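Local coordinates for protein cryptic loci regulator 2 (Schizosaccharomyces pombe 972h-, PDB 5IKJ) that promotes transcriptional silencing as part of the SHREC repressor complex, acting upstream of histone deacetylases and supporting nucleosome positioning at heterochromatic loci, at residues 71-74 and 75-78; 249-253 and 254-258; 324-327 and 328-332; 457-460 and 461-465. All blocks are in the same frame, centred on the assembly; numbering follows the deposited sequence.

Contact 1. Residues 71-74 and 75-78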
ATOM      1  N   ALA A  71       6.576  -4.813   4.535  1.00 50.51           N
ATOM      2  CA  ALA A  71       5.970  -4.080   5.638  1.00 52.41           C
ATOM      3  C   ALA A  71       4.523  -3.723   5.331  1.00 55.92           C
ATOM      4  O   ALA A  71       4.217  -3.153   4.279  1.00 48.31           O
ATOM      5  CB  ALA A  71       6.770  -2.808   5.923  1.00 47.78           C
ATOM      6  N   GLY A  72       3.634  -4.066   6.259  1.00 55.97           N
ATOM      7  CA  GLY A  72       2.245  -3.669   6.182  1.00 43.42           C
ATOM      8  C   GLY A  72       1.307  -4.676   5.554  1.00 47.60           C
ATOM      9  O   GLY A  72       0.107  -4.390   5.454  1.00 51.86           O
ATOM     10  N   SER A  73       1.803  -5.835   5.130  1.00 49.11           N
ATOM     11  CA  SER A  73       0.953  -6.801   4.447  1.00 53.00           C
ATOM     12  C   SER A  73      -0.065  -7.400   5.408  1.00 64.48           C
ATOM     13  O   SER A  73       0.276  -7.793   6.529  1.00 55.35           O
ATOM     14  CB  SER A  73       1.796  -7.915   3.832  1.00 53.54           C
ATOM     15  OG  SER A  73       0.977  -8.820   3.108  1.00 50.14           O
ATOM     16  N   THR A  74      -1.319  -7.472   4.962  1.00 59.09           N
ATOM     17  CA  THR A  74      -2.363  -8.203   5.668  1.00 54.50           C
ATOM     18  C   THR A  74      -2.876  -9.378   4.847  1.00 61.09           C
ATOM     19  O   THR A  74      -3.916  -9.954   5.189  1.00 55.41           O
ATOM     20  CB  THR A  74      -3.524  -7.271   6.032  1.00 53.40           C
ATOM     21  OG1 THR A  74      -4.207  -6.860   4.841  1.00 56.58           O
ATOM     22  CG2 THR A  74      -3.014  -6.038   6.771  1.00 52.93           C
ATOM     23  N   GLN A  75      -2.175  -9.749   3.774  1.00 59.95           N
ATOM     24  CA  GLN A  75      -2.629 -10.856   2.938  1.00 68.64           C
ATOM     25  C   GLN A  75      -2.708 -12.173   3.697  1.00 70.96           C
ATOM     26  O   GLN A  75      -3.640 -12.951   3.428  1.00 72.86           O
ATOM     27  CB  GLN A  75      -1.712 -10.992   1.714  1.00 64.04           C
ATOM     28  CG  GLN A  75      -1.706  -9.773   0.804  1.00 51.13           C
ATOM     29  CD  GLN A  75      -3.101  -9.335   0.409  1.00 49.99           C
ATOM     30  OE1 GLN A  75      -3.918 -10.148  -0.025  1.00 53.25           O
ATOM     31  NE2 GLN A  75      -3.388  -8.048   0.575  1.00 47.25           N
ATOM     32  N   PRO A  76      -1.795 -12.497   4.617  1.00 69.77           N
ATOM     33  CA  PRO A  76      -1.981 -13.723   5.409  1.00 67.57           C
ATOM     34  C   PRO A  76      -3.296 -13.751   6.165  1.00 66.35           C
ATOM     35  O   PRO A  76      -3.849 -14.835   6.385  1.00 73.50           O
ATOM     36  CB  PRO A  76      -0.777 -13.709   6.360  1.00 60.91           C
ATOM     37  CG  PRO A  76       0.253 -12.904   5.650  1.00 67.82           C
ATOM     38  CD  PRO A  76      -0.506 -11.844   4.910  1.00 65.89           C
ATOM     39  N   ILE A  77      -3.818 -12.590   6.567  1.00 68.98           N
ATOM     40  CA  ILE A  77      -5.098 -12.556   7.266  1.00 68.04           C
ATOM     41  C   ILE A  77      -6.231 -12.919   6.315  1.00 72.23           C
ATOM     42  O   ILE A  77      -7.143 -13.673   6.676  1.00 77.38           O
ATOM     43  CB  ILE A  77      -5.318 -11.176   7.914  1.00 55.26           C
ATOM     44  CG1 ILE A  77      -4.215 -10.901   8.941  1.00 56.73           C
ATOM     45  CG2 ILE A  77      -6.694 -11.106   8.573  1.00 60.53           C
ATOM     46  CD1 ILE A  77      -4.285  -9.532   9.591  1.00 67.57           C
ATOM     47  N   LEU A  78      -6.199 -12.394   5.088  1.00 72.19           N
ATOM     48  CA  LEU A  78      -7.218 -12.762   4.112  1.00 69.72           C
ATOM     49  C   LEU A  78      -7.087 -14.224   3.709  1.00 73.73           C
ATOM     50  O   LEU A  78      -8.094 -14.911   3.505  1.00 77.26           O
ATOM     51  CB  LEU A  78      -7.128 -11.859   2.879  1.00 69.63           C
ATOM     52  CG  LEU A  78      -8.180 -12.127   1.797  1.00 72.15           C
ATOM     53  CD1 LEU A  78      -9.583 -11.841   2.320  1.00 71.93           C
ATOM     54  CD2 LEU A  78      -7.907 -11.313   0.539  1.00 68.87           C
TER

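Contact 2. Residues 249-253 and 254-258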
ATOM      1  N   TRP A 249     -17.962  11.866   9.400  1.00 71.43           N
ATOM      2  CA  TRP A 249     -18.918  12.197  10.448  1.00 66.20           C
ATOM      3  C   TRP A 249     -18.997  11.036  11.428  1.00 63.44           C
ATOM      4  O   TRP A 249     -19.174   9.884  11.017  1.00 58.52           O
ATOM      5  CB  TRP A 249     -20.307  12.479   9.875  1.00 49.93           C
ATOM      6  CG  TRP A 249     -20.448  13.807   9.203  1.00 56.69           C
ATOM      7  CD1 TRP A 249     -20.663  14.034   7.876  1.00 65.56           C
ATOM      8  CD2 TRP A 249     -20.394  15.098   9.827  1.00 59.59           C
ATOM      9  NE1 TRP A 249     -20.745  15.384   7.633  1.00 69.47           N
ATOM     10  CE2 TRP A 249     -20.582  16.058   8.814  1.00 65.72           C
ATOM     11  CE3 TRP A 249     -20.203  15.532  11.142  1.00 72.87           C
ATOM     12  CZ2 TRP A 249     -20.584  17.427   9.074  1.00 69.80           C
ATOM     13  CZ3 TRP A 249     -20.204  16.893  11.398  1.00 69.78           C
ATOM     14  CH2 TRP A 249     -20.393  17.823  10.369  1.00 70.18           C
ATOM     15  N   ILE A 250     -18.863  11.340  12.713  1.00 62.68           N
ATOM     16  CA  ILE A 250     -19.024  10.357  13.777  1.00 63.30           C
ATOM     17  C   ILE A 250     -20.401  10.532  14.398  1.00 65.28           C
ATOM     18  O   ILE A 250     -20.872  11.659  14.588  1.00 61.52           O
ATOM     19  CB  ILE A 250     -17.910  10.497  14.835  1.00 66.55           C
ATOM     20  CG1 ILE A 250     -16.569  10.015  14.278  1.00 82.18           C
ATOM     21  CG2 ILE A 250     -18.268   9.747  16.109  1.00 73.07           C
ATOM     22  CD1 ILE A 250     -16.585   8.594  13.757  1.00 86.22           C
ATOM     23  N   ASP A 251     -21.047   9.413  14.713  1.00 67.32           N
ATOM     24  CA  ASP A 251     -22.377   9.412  15.320  1.00 71.82           C
ATOM     25  C   ASP A 251     -22.305   8.609  16.616  1.00 71.40           C
ATOM     26  O   ASP A 251     -22.346   7.375  16.595  1.00 75.00           O
ATOM     27  CB  ASP A 251     -23.419   8.840  14.361  1.00 76.40           C
ATOM     28  CG  ASP A 251     -24.821   8.876  14.939  1.00 84.96           C
ATOM     29  OD1 ASP A 251     -25.072   9.700  15.842  1.00 81.79           O
ATOM     30  OD2 ASP A 251     -25.673   8.084  14.485  1.00 90.53           O
ATOM     31  N   ILE A 252     -22.192   9.314  17.740  1.00 75.78           N
ATOM     32  CA  ILE A 252     -22.168   8.707  19.065  1.00 66.94           C
ATOM     33  C   ILE A 252     -23.287   9.329  19.885  1.00 65.61           C
ATOM     34  O   ILE A 252     -23.428  10.558  19.917  1.00 60.46           O
ATOM     35  CB  ILE A 252     -20.811   8.910  19.766  1.00 67.90           C
ATOM     36  CG1 ILE A 252     -19.668   8.365  18.908  1.00 85.29           C
ATOM     37  CG2 ILE A 252     -20.803   8.211  21.120  1.00 78.17           C
ATOM     38  CD1 ILE A 252     -18.299   8.862  19.334  1.00 80.00           C
ATOM     39  N   ASN A 253     -24.075   8.482  20.549  1.00 71.84           N
ATOM     40  CA  ASN A 253     -25.182   8.939  21.382  1.00 74.79           C
ATOM     41  C   ASN A 253     -26.007   9.999  20.660  1.00 66.01           C
ATOM     42  O   ASN A 253     -26.429  10.988  21.267  1.00 62.70           O
ATOM     43  CB  ASN A 253     -24.656   9.478  22.716  1.00 57.10           C
ATOM     44  CG  ASN A 253     -24.055   8.389  23.589  1.00 65.07           C
ATOM     45  OD1 ASN A 253     -24.650   7.326  23.770  1.00 64.10           O
ATOM     46  ND2 ASN A 253     -22.867   8.646  24.128  1.00 66.67           N
ATOM     47  N   ASN A 254     -26.236   9.798  19.362  1.00 68.90           N
ATOM     48  CA  ASN A 254     -27.044  10.686  18.531  1.00 68.57           C
ATOM     49  C   ASN A 254     -26.368  12.029  18.271  1.00 78.20           C
ATOM     50  O   ASN A 254     -27.047  13.010  17.949  1.00 81.49           O
ATOM     51  CB  ASN A 254     -28.428  10.915  19.153  1.00 76.56           C
ATOM     52  CG  ASN A 254     -29.556  10.722  18.155  1.00 85.67           C
ATOM     53  OD1 ASN A 254     -30.190   9.666  18.115  1.00 84.30           O
ATOM     54  ND2 ASN A 254     -29.811  11.741  17.344  1.00 70.84           N
ATOM     55  N   GLU A 255     -25.045  12.100  18.394  1.00 76.04           N
ATOM     56  CA  GLU A 255     -24.289  13.325  18.162  1.00 80.74           C
ATOM     57  C   GLU A 255     -23.427  13.165  16.915  1.00 74.05           C
ATOM     58  O   GLU A 255     -22.633  12.224  16.826  1.00 60.50           O
ATOM     59  CB  GLU A 255     -23.401  13.654  19.364  1.00 74.96           C
ATOM     60  CG  GLU A 255     -24.159  13.847  20.672  1.00 82.01           C
ATOM     61  CD  GLU A 255     -24.238  15.299  21.107  1.00 83.71           C
ATOM     62  OE1 GLU A 255     -23.297  16.067  20.820  1.00 83.45           O
ATOM     63  OE2 GLU A 255     -25.248  15.673  21.741  1.00 92.60           O
ATOM     64  N   LEU A 256     -23.575  14.091  15.967  1.00 67.76           N
ATOM     65  CA  LEU A 256     -22.754  14.103  14.758  1.00 75.87           C
ATOM     66  C   LEU A 256     -21.464  14.858  15.064  1.00 68.43           C
ATOM     67  O   LEU A 256     -21.480  16.079  15.246  1.00 70.76           O
ATOM     68  CB  LEU A 256     -23.503  14.741  13.591  1.00 63.35           C
ATOM     69  CG  LEU A 256     -24.658  13.962  12.950  1.00 68.57           C
ATOM     70  CD1 LEU A 256     -25.131  14.691  11.697  1.00 61.58           C
ATOM     71  CD2 LEU A 256     -24.274  12.527  12.611  1.00 63.13           C
ATOM     72  N   ILE A 257     -20.351  14.136  15.113  1.00 59.81           N
ATOM     73  CA  ILE A 257     -19.065  14.676  15.536  1.00 64.47           C
ATOM     74  C   ILE A 257     -18.132  14.689  14.322  1.00 68.85           C
ATOM     75  O   ILE A 257     -17.933  13.639  13.700  1.00 60.56           O
ATOM     76  CB  ILE A 257     -18.462  13.853  16.687  1.00 69.68           C
ATOM     77  CG1 ILE A 257     -19.334  13.982  17.940  1.00 66.74           C
ATOM     78  CG2 ILE A 257     -17.031  14.291  16.980  1.00 61.66           C
ATOM     79  CD1 ILE A 257     -18.979  13.005  19.039  1.00 69.15           C
ATOM     80  N   PRO A 258     -17.546  15.831  13.957  1.00 65.41           N
ATOM     81  CA  PRO A 258     -16.545  15.821  12.878  1.00 59.08           C
ATOM     82  C   PRO A 258     -15.253  15.185  13.367  1.00 67.65           C
ATOM     83  O   PRO A 258     -14.767  15.498  14.456  1.00 62.62           O
ATOM     84  CB  PRO A 258     -16.352  17.308  12.543  1.00 64.03           C
ATOM     85  CG  PRO A 258     -17.384  18.057  13.342  1.00 75.16           C
ATOM     86  CD  PRO A 258     -17.741  17.186  14.496  1.00 70.09           C
TER

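Contact 3. Residues 324-327 and 328-332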
ATOM      1  N   HIS A 324     -16.608  23.659  13.714  1.00 86.57           N
ATOM      2  CA  HIS A 324     -16.699  22.976  12.428  1.00 82.92           C
ATOM      3  C   HIS A 324     -15.707  23.511  11.403  1.00 81.13           C
ATOM      4  O   HIS A 324     -15.580  22.921  10.326  1.00 71.44           O
ATOM      5  CB  HIS A 324     -18.112  23.106  11.852  1.00 77.43           C
ATOM      6  CG  HIS A 324     -19.065  22.047  12.315  1.00 75.45           C
ATOM      7  ND1 HIS A 324     -20.319  21.894  11.766  1.00 71.79           N
ATOM      8  CD2 HIS A 324     -18.952  21.088  13.265  1.00 75.04           C
ATOM      9  CE1 HIS A 324     -20.938  20.889  12.357  1.00 70.83           C
ATOM     10  NE2 HIS A 324     -20.130  20.383  13.270  1.00 76.83           N
ATOM     11  N   LEU A 325     -15.002  24.604  11.707  1.00 83.53           N
ATOM     12  CA  LEU A 325     -14.188  25.275  10.703  1.00 71.64           C
ATOM     13  C   LEU A 325     -12.858  24.578  10.452  1.00 71.26           C
ATOM     14  O   LEU A 325     -12.218  24.852   9.431  1.00 73.49           O
ATOM     15  CB  LEU A 325     -13.945  26.727  11.120  1.00 71.71           C
ATOM     16  CG  LEU A 325     -15.209  27.571  11.312  1.00 84.83           C
ATOM     17  CD1 LEU A 325     -14.842  28.969  11.779  1.00 78.64           C
ATOM     18  CD2 LEU A 325     -16.041  27.631  10.037  1.00 81.25           C
ATOM     19  N   VAL A 326     -12.423  23.693  11.350  1.00 66.17           N
ATOM     20  CA  VAL A 326     -11.246  22.881  11.060  1.00 69.27           C
ATOM     21  C   VAL A 326     -11.578  21.844   9.995  1.00 68.39           C
ATOM     22  O   VAL A 326     -10.802  21.624   9.059  1.00 71.34           O
ATOM     23  CB  VAL A 326     -10.715  22.218  12.344  1.00 67.36           C
ATOM     24  CG1 VAL A 326      -9.435  21.442  12.053  1.00 70.88           C
ATOM     25  CG2 VAL A 326     -10.469  23.261  13.426  1.00 74.74           C
ATOM     26  N   ALA A 327     -12.740  21.198  10.116  1.00 66.29           N
ATOM     27  CA  ALA A 327     -13.156  20.223   9.115  1.00 67.40           C
ATOM     28  C   ALA A 327     -13.464  20.899   7.784  1.00 78.17           C
ATOM     29  O   ALA A 327     -13.197  20.333   6.718  1.00 78.55           O
ATOM     30  CB  ALA A 327     -14.371  19.445   9.617  1.00 65.14           C
ATOM     31  N   HIS A 328     -14.027  22.109   7.827  1.00 69.94           N
ATOM     32  CA  HIS A 328     -14.283  22.849   6.595  1.00 72.04           C
ATOM     33  C   HIS A 328     -12.983  23.195   5.882  1.00 71.53           C
ATOM     34  O   HIS A 328     -12.904  23.136   4.650  1.00 72.26           O
ATOM     35  CB  HIS A 328     -15.075  24.120   6.905  1.00 74.26           C
ATOM     36  CG  HIS A 328     -15.270  25.016   5.721  1.00 76.65           C
ATOM     37  ND1 HIS A 328     -16.257  24.808   4.782  1.00 79.28           N
ATOM     38  CD2 HIS A 328     -14.603  26.126   5.324  1.00 72.70           C
ATOM     39  CE1 HIS A 328     -16.191  25.751   3.859  1.00 74.38           C
ATOM     40  NE2 HIS A 328     -15.196  26.563   4.164  1.00 72.55           N
ATOM     41  N   SER A 329     -11.946  23.555   6.643  1.00 66.22           N
ATOM     42  CA  SER A 329     -10.682  23.959   6.036  1.00 73.45           C
ATOM     43  C   SER A 329      -9.969  22.774   5.396  1.00 74.56           C
ATOM     44  O   SER A 329      -9.388  22.905   4.312  1.00 63.49           O
ATOM     45  CB  SER A 329      -9.789  24.617   7.088  1.00 69.92           C
ATOM     46  OG  SER A 329      -8.622  25.163   6.501  1.00 71.16           O
ATOM     47  N   ILE A 330     -10.003  21.611   6.047  1.00 66.97           N
ATOM     48  CA  ILE A 330      -9.308  20.441   5.521  1.00 63.41           C
ATOM     49  C   ILE A 330      -9.998  19.934   4.261  1.00 68.75           C
ATOM     50  O   ILE A 330      -9.339  19.532   3.296  1.00 59.51           O
ATOM     51  CB  ILE A 330      -9.225  19.343   6.597  1.00 63.16           C
ATOM     52  CG1 ILE A 330      -8.472  19.857   7.826  1.00 60.85           C
ATOM     53  CG2 ILE A 330      -8.534  18.102   6.043  1.00 58.76           C
ATOM     54  CD1 ILE A 330      -8.613  18.971   9.046  1.00 58.49           C
ATOM     55  N   CYS A 331     -11.329  19.944   4.248  1.00 67.85           N
ATOM     56  CA  CYS A 331     -12.095  19.387   3.141  1.00 63.30           C
ATOM     57  C   CYS A 331     -12.145  20.307   1.928  1.00 62.47           C
ATOM     58  O   CYS A 331     -12.910  20.037   0.996  1.00 62.66           O
ATOM     59  CB  CYS A 331     -13.511  19.054   3.611  1.00 55.85           C
ATOM     60  SG  CYS A 331     -13.542  17.759   4.873  1.00 56.62           S
ATOM     61  N   GLN A 332     -11.356  21.379   1.922  1.00 66.30           N
ATOM     62  CA  GLN A 332     -11.145  22.191   0.735  1.00 63.31           C
ATOM     63  C   GLN A 332      -9.782  21.948   0.106  1.00 60.31           C
ATOM     64  O   GLN A 332      -9.482  22.539  -0.937  1.00 59.35           O
ATOM     65  CB  GLN A 332     -11.293  23.680   1.069  1.00 63.70           C
ATOM     66  CG  GLN A 332     -12.711  24.105   1.393  1.00 73.28           C
ATOM     67  CD  GLN A 332     -12.924  25.594   1.210  1.00 81.58           C
ATOM     68  OE1 GLN A 332     -12.020  26.395   1.444  1.00 78.76           O
ATOM     69  NE2 GLN A 332     -14.120  25.971   0.775  1.00 94.11           N
TER

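Contact 4. Residues 457-460 and 461-465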
ATOM      1  N   LYS A 457     -15.310 -13.221 -13.829  1.00 99.85           N
ATOM      2  CA  LYS A 457     -13.904 -13.400 -14.182  1.00103.70           C
ATOM      3  C   LYS A 457     -13.208 -12.058 -14.374  1.00 96.18           C
ATOM      4  O   LYS A 457     -12.127 -11.819 -13.824  1.00 92.08           O
ATOM      5  CB  LYS A 457     -13.783 -14.230 -15.462  1.00117.94           C
ATOM      6  CG  LYS A 457     -13.978 -15.727 -15.301  1.00113.29           C
ATOM      7  CD  LYS A 457     -14.266 -16.365 -16.657  1.00116.52           C
ATOM      8  CE  LYS A 457     -14.772 -17.793 -16.541  1.00115.81           C
ATOM      9  NZ  LYS A 457     -15.393 -18.244 -17.819  1.00104.92           N
ATOM     10  N   GLU A 458     -13.821 -11.166 -15.151  1.00 92.36           N
ATOM     11  CA  GLU A 458     -13.176  -9.941 -15.602  1.00 92.21           C
ATOM     12  C   GLU A 458     -13.385  -8.765 -14.656  1.00 82.39           C
ATOM     13  O   GLU A 458     -12.968  -7.648 -14.979  1.00 76.87           O
ATOM     14  CB  GLU A 458     -13.683  -9.569 -16.998  1.00 98.57           C
ATOM     15  CG  GLU A 458     -13.188 -10.488 -18.100  1.00107.66           C
ATOM     16  CD  GLU A 458     -13.437  -9.920 -19.484  1.00108.60           C
ATOM     17  OE1 GLU A 458     -13.045 -10.570 -20.476  1.00105.39           O
ATOM     18  OE2 GLU A 458     -14.020  -8.820 -19.580  1.00107.16           O
ATOM     19  N   LEU A 459     -14.017  -8.982 -13.502  1.00 82.58           N
ATOM     20  CA  LEU A 459     -14.167  -7.882 -12.561  1.00 69.11           C
ATOM     21  C   LEU A 459     -13.014  -7.873 -11.563  1.00 63.79           C
ATOM     22  O   LEU A 459     -12.415  -8.917 -11.286  1.00 63.43           O
ATOM     23  CB  LEU A 459     -15.483  -8.004 -11.798  1.00 70.98           C
ATOM     24  CG  LEU A 459     -16.780  -7.851 -12.591  1.00 77.15           C
ATOM     25  CD1 LEU A 459     -17.970  -8.143 -11.697  1.00 77.37           C
ATOM     26  CD2 LEU A 459     -16.894  -6.464 -13.184  1.00 67.76           C
ATOM     27  N   PRO A 460     -12.668  -6.714 -11.008  1.00 61.62           N
ATOM     28  CA  PRO A 460     -11.768  -6.702  -9.853  1.00 58.11           C
ATOM     29  C   PRO A 460     -12.430  -7.352  -8.648  1.00 56.42           C
ATOM     30  O   PRO A 460     -13.656  -7.413  -8.532  1.00 53.68           O
ATOM     31  CB  PRO A 460     -11.502  -5.211  -9.611  1.00 54.38           C
ATOM     32  CG  PRO A 460     -12.614  -4.498 -10.300  1.00 56.93           C
ATOM     33  CD  PRO A 460     -12.988  -5.353 -11.470  1.00 55.34           C
ATOM     34  N   ARG A 461     -11.587  -7.850  -7.741  1.00 59.30           N
ATOM     35  CA  ARG A 461     -12.090  -8.577  -6.580  1.00 55.14           C
ATOM     36  C   ARG A 461     -13.119  -7.754  -5.815  1.00 62.12           C
ATOM     37  O   ARG A 461     -14.121  -8.289  -5.330  1.00 66.49           O
ATOM     38  CB  ARG A 461     -10.929  -8.962  -5.665  1.00 63.99           C
ATOM     39  CG  ARG A 461     -11.281 -10.027  -4.643  1.00 65.00           C
ATOM     40  CD  ARG A 461     -11.014  -9.549  -3.231  1.00 59.46           C
ATOM     41  NE  ARG A 461     -11.458 -10.520  -2.236  1.00 69.52           N
ATOM     42  CZ  ARG A 461     -11.646 -10.244  -0.950  1.00 66.92           C
ATOM     43  NH1 ARG A 461     -11.439  -9.017  -0.490  1.00 61.27           N
ATOM     44  NH2 ARG A 461     -12.050 -11.195  -0.120  1.00 73.07           N
ATOM     45  N   ARG A 462     -12.885  -6.445  -5.700  1.00 57.26           N
ATOM     46  CA  ARG A 462     -13.811  -5.577  -4.982  1.00 52.02           C
ATOM     47  C   ARG A 462     -15.221  -5.685  -5.552  1.00 57.37           C
ATOM     48  O   ARG A 462     -16.195  -5.832  -4.805  1.00 61.29           O
ATOM     49  CB  ARG A 462     -13.306  -4.134  -5.040  1.00 51.78           C
ATOM     50  CG  ARG A 462     -14.188  -3.102  -4.356  1.00 47.01           C
ATOM     51  CD  ARG A 462     -13.566  -1.722  -4.501  1.00 55.77           C
ATOM     52  NE  ARG A 462     -14.247  -0.693  -3.721  1.00 48.22           N
ATOM     53  CZ  ARG A 462     -13.878   0.585  -3.696  1.00 52.66           C
ATOM     54  NH1 ARG A 462     -12.835   0.993  -4.409  1.00 50.71           N
ATOM     55  NH2 ARG A 462     -14.549   1.459  -2.960  1.00 49.50           N
ATOM     56  N   LEU A 463     -15.352  -5.616  -6.879  1.00 60.43           N
ATOM     57  CA  LEU A 463     -16.671  -5.684  -7.498  1.00 59.65           C
ATOM     58  C   LEU A 463     -17.226  -7.104  -7.511  1.00 56.69           C
ATOM     59  O   LEU A 463     -18.445  -7.287  -7.421  1.00 56.01           O
ATOM     60  CB  LEU A 463     -16.616  -5.124  -8.920  1.00 59.70           C
ATOM     61  CG  LEU A 463     -16.398  -3.614  -9.045  1.00 54.63           C
ATOM     62  CD1 LEU A 463     -16.356  -3.200 -10.509  1.00 61.10           C
ATOM     63  CD2 LEU A 463     -17.476  -2.825  -8.309  1.00 58.05           C
ATOM     64  N   GLN A 464     -16.362  -8.115  -7.625  1.00 51.95           N
ATOM     65  CA  GLN A 464     -16.824  -9.492  -7.490  1.00 63.43           C
ATOM     66  C   GLN A 464     -17.524  -9.702  -6.155  1.00 67.48           C
ATOM     67  O   GLN A 464     -18.548 -10.391  -6.081  1.00 79.71           O
ATOM     68  CB  GLN A 464     -15.650 -10.463  -7.623  1.00 62.60           C
ATOM     69  CG  GLN A 464     -15.028 -10.537  -9.008  1.00 61.99           C
ATOM     70  CD  GLN A 464     -13.817 -11.453  -9.046  1.00 64.02           C
ATOM     71  OE1 GLN A 464     -13.390 -11.976  -8.016  1.00 71.70           O
ATOM     72  NE2 GLN A 464     -13.258 -11.649 -10.235  1.00 71.72           N
ATOM     73  N   MET A 465     -16.984  -9.112  -5.086  1.00 61.23           N
ATOM     74  CA  MET A 465     -17.573  -9.287  -3.764  1.00 62.93           C
ATOM     75  C   MET A 465     -18.867  -8.495  -3.626  1.00 65.74           C
ATOM     76  O   MET A 465     -19.842  -8.985  -3.047  1.00 67.92           O
ATOM     77  CB  MET A 465     -16.566  -8.872  -2.691  1.00 64.81           C
ATOM     78  CG  MET A 465     -15.370  -9.808  -2.572  1.00 65.42           C
ATOM     79  SD  MET A 465     -15.806 -11.459  -1.982  1.00 74.41           S
ATOM     80  CE  MET A 465     -16.486 -11.090  -0.365  1.00 66.28           C
TER

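Contact 1. Residues 71-74 and 75-78
The carbonyl oxygen of Thr74 accepts two backbone bonds from the first turn of the helix that begins at Gln75. Ile77 N lies 3.0 Å from Thr74 O and stands well above the plane of that carbonyl, 57° out of it, while the bond from Leu78 N to Thr74 O is weak at 3.3 Å. One step earlier the side chain of Ser73 joins in: its OG, swung forward beside its own carbonyl carbon (chi1 -177°), takes a weak bond from Gln75 N at 3.4 Å. This is the start of helix 75-82, reached by a short loop from helix 50-67, and Thr74 holds the N-cap position. Its hydroxyl does no capping, however. OG1 is turned between the backbone N and the carbonyl carbon (chi1 68°) and bonds instead to Trp238 NE1, with a weak second bond to Asp233. Gln75 likewise sends its amide elsewhere, to Thr237, its chain folding at chi2 after CG has passed 3.7 Å from Ser73 OG. The remaining carbon contacts are slight. Pro76 CD rests 3.4 Å from Thr74 C and near Ser73 OG, its ring occupying a first-turn position where the missing N-H costs no helical bond. Ile77 CB, brought in by the backbone bond, is 3.3 Å from Thr74 O, and Ile77 CD1 touches Thr74 CB loosely at 4.3 Å. Leu266 of strand 255-266 packs on both Thr74 and Ile77.

Contact 2. Residues 249-253 and 254-258
Ile250 and Ile257 form the tight centre of this beta hairpin, a hydrogen-bonded antiparallel pair joined by Ile250 N to Ile257 O at 2.7 Å and Ile257 N to Ile250 O at 2.6 Å. Their CB atoms meet 3.9 Å apart and the two side chains cross obliquely. On the same face, Ile252 CD1 reaches Ile257 CD1 at 4.2 Å. The opposite face is equally close at Trp249, where CZ3 of the indole lies 3.6 Å from Pro258 CG. A chi1 of -75° sets CG of Trp249 beside its backbone N, and the six-membered ring extends across toward Pro258 and Leu256 CB. Trp312 stacks on the indole, and NE1 is bonded to His315 O.

At the turn the backbone stays tightly bonded but the side chains are looser and largely exposed. Ile252 to Glu255 make a type I' turn, closed by Glu255 N to Ile252 O at 2.7 Å. Asn253 and Asn254 occupy its corners, and the Glu255 chain bends at chi2, its carboxylate clear of strand 249-252. Leu256 is exposed beside the indole, yet apolar groups gather mainly at the base and polar ones at the tip, consistent with a tip facing solvent.

Contact 3. Residues 324-327 and 328-332
Val326 and Ile330 sit one helical turn apart, and their side chains run parallel off the same face of the turn, with Val326 CG1 4.0 Å from Ile330 CD1. A chi1 of -60° places Ile330 CG1 beside its own backbone N, and there it sits beyond the end of the Val326 carbonyl, 3.2 Å from Val326 O. That oxygen also accepts the bond from Ile330 N at 3.1 Å, so backbone and side chain of one residue gather round the same atom. Next along, Cys331 N bonds to Ala327 O at 3.1 Å; Cys331 SG is 3.2 Å from Ala327 O.

Behind these side chains is the i to i+4 bonding of a short alpha helix, 325-330. His328 N bonds to His324 O in the carbonyl plane, whereas Ser329 N reaches Leu325 O from 45° above its plane, a less direct approach. Ser329 CB also lies 3.4 Å from Leu325 O. Cys331 is the first residue to leave helical backbone angles, and the chain runs on through Gln332.

Further out, the imidazole of His324 is fixed by a bond from Asp318 N to its ND1 and meets Trp249 edge-to-face. The hydroxyl of Thr333 bonds to Ile330 O just past the helix end. The buried side of the turn lies between several elements: Ala327 touches Trp312 of a loop and Pro258 of strand 255-266, Ile330 and Cys331 pack on Val247 of strand 247-252, and Ile330 also meets Arg518 and Val522 of helix 518-522, while strand 333-340 begins after Cys331 and Gln332.

Contact 4. Residues 457-460 and 461-465
Pro460, Gln464 and Leu463 carry most of this contact, in which a loop enters helix 461-469. Pro460 holds the N-cap position, and its carbonyl oxygen takes the first i to i+4 bond, from Gln464 N at 2.9 Å, a nearly straight one (167° at the hydrogen) with the donor almost in line with C=O. CG and CD of the Pro460 ring lie against Leu463 CD1, ring and leucine branch extending together, with Pro460 CG 4.0 Å from Leu463 CD1.

Gln464 turns back over the loop. Its CG, set beside the backbone N by a chi1 of -68°, passes 3.4 Å from Pro460 O and 3.8 Å from Leu459 CB. Beyond CG the chain runs extended, bringing the amide NE2 to 3.0 Å from Leu459 O; the same NE2 makes a weak bond to Leu456 O. Leu459 adds an apolar touch, its CB 4.2 Å from Leu463 CB. At the helix start, Arg461 N is bonded to an acidic side chain of a neighbouring protein chain, and an acidic side chain of that chain also packs on Pro460.

The segment belongs to the Clr2 family region of the SH3 clan. Leu463 packs on Phe411 of strand 411-419 and Leu394 of strand 394-397, and Pro460 touches Tyr413. Arg462 reaches out to salt bridges with Asp393 and Glu497, while Arg461 and Met465 lie against Phe284 of helix 278-285.

Contacts 2 and 3 touch directly, their centres about 16 Å apart: Pro258 CG of the hairpin lies 3.4 Å from His324 CD2, and Pro258 CB lies 4.1 Å from Ala327 CB, so the start of helix 325-330, with His324 before it, sits against the hairpin base. Contacts 1 and 4, about 20 Å apart between centres, touch where Leu78 CD1 packs 3.5 Å from Arg461 NH2; Gln75 bonds to Thr237, while Arg461 bonds to Tyr236 O and only weakly to Thr237 O. The two pairs stay apart, the nearest atoms of contacts 2 and 4 being about 17 Å from each other. None includes the zinc ligands His189, Cys204, Cys206 and Cys209.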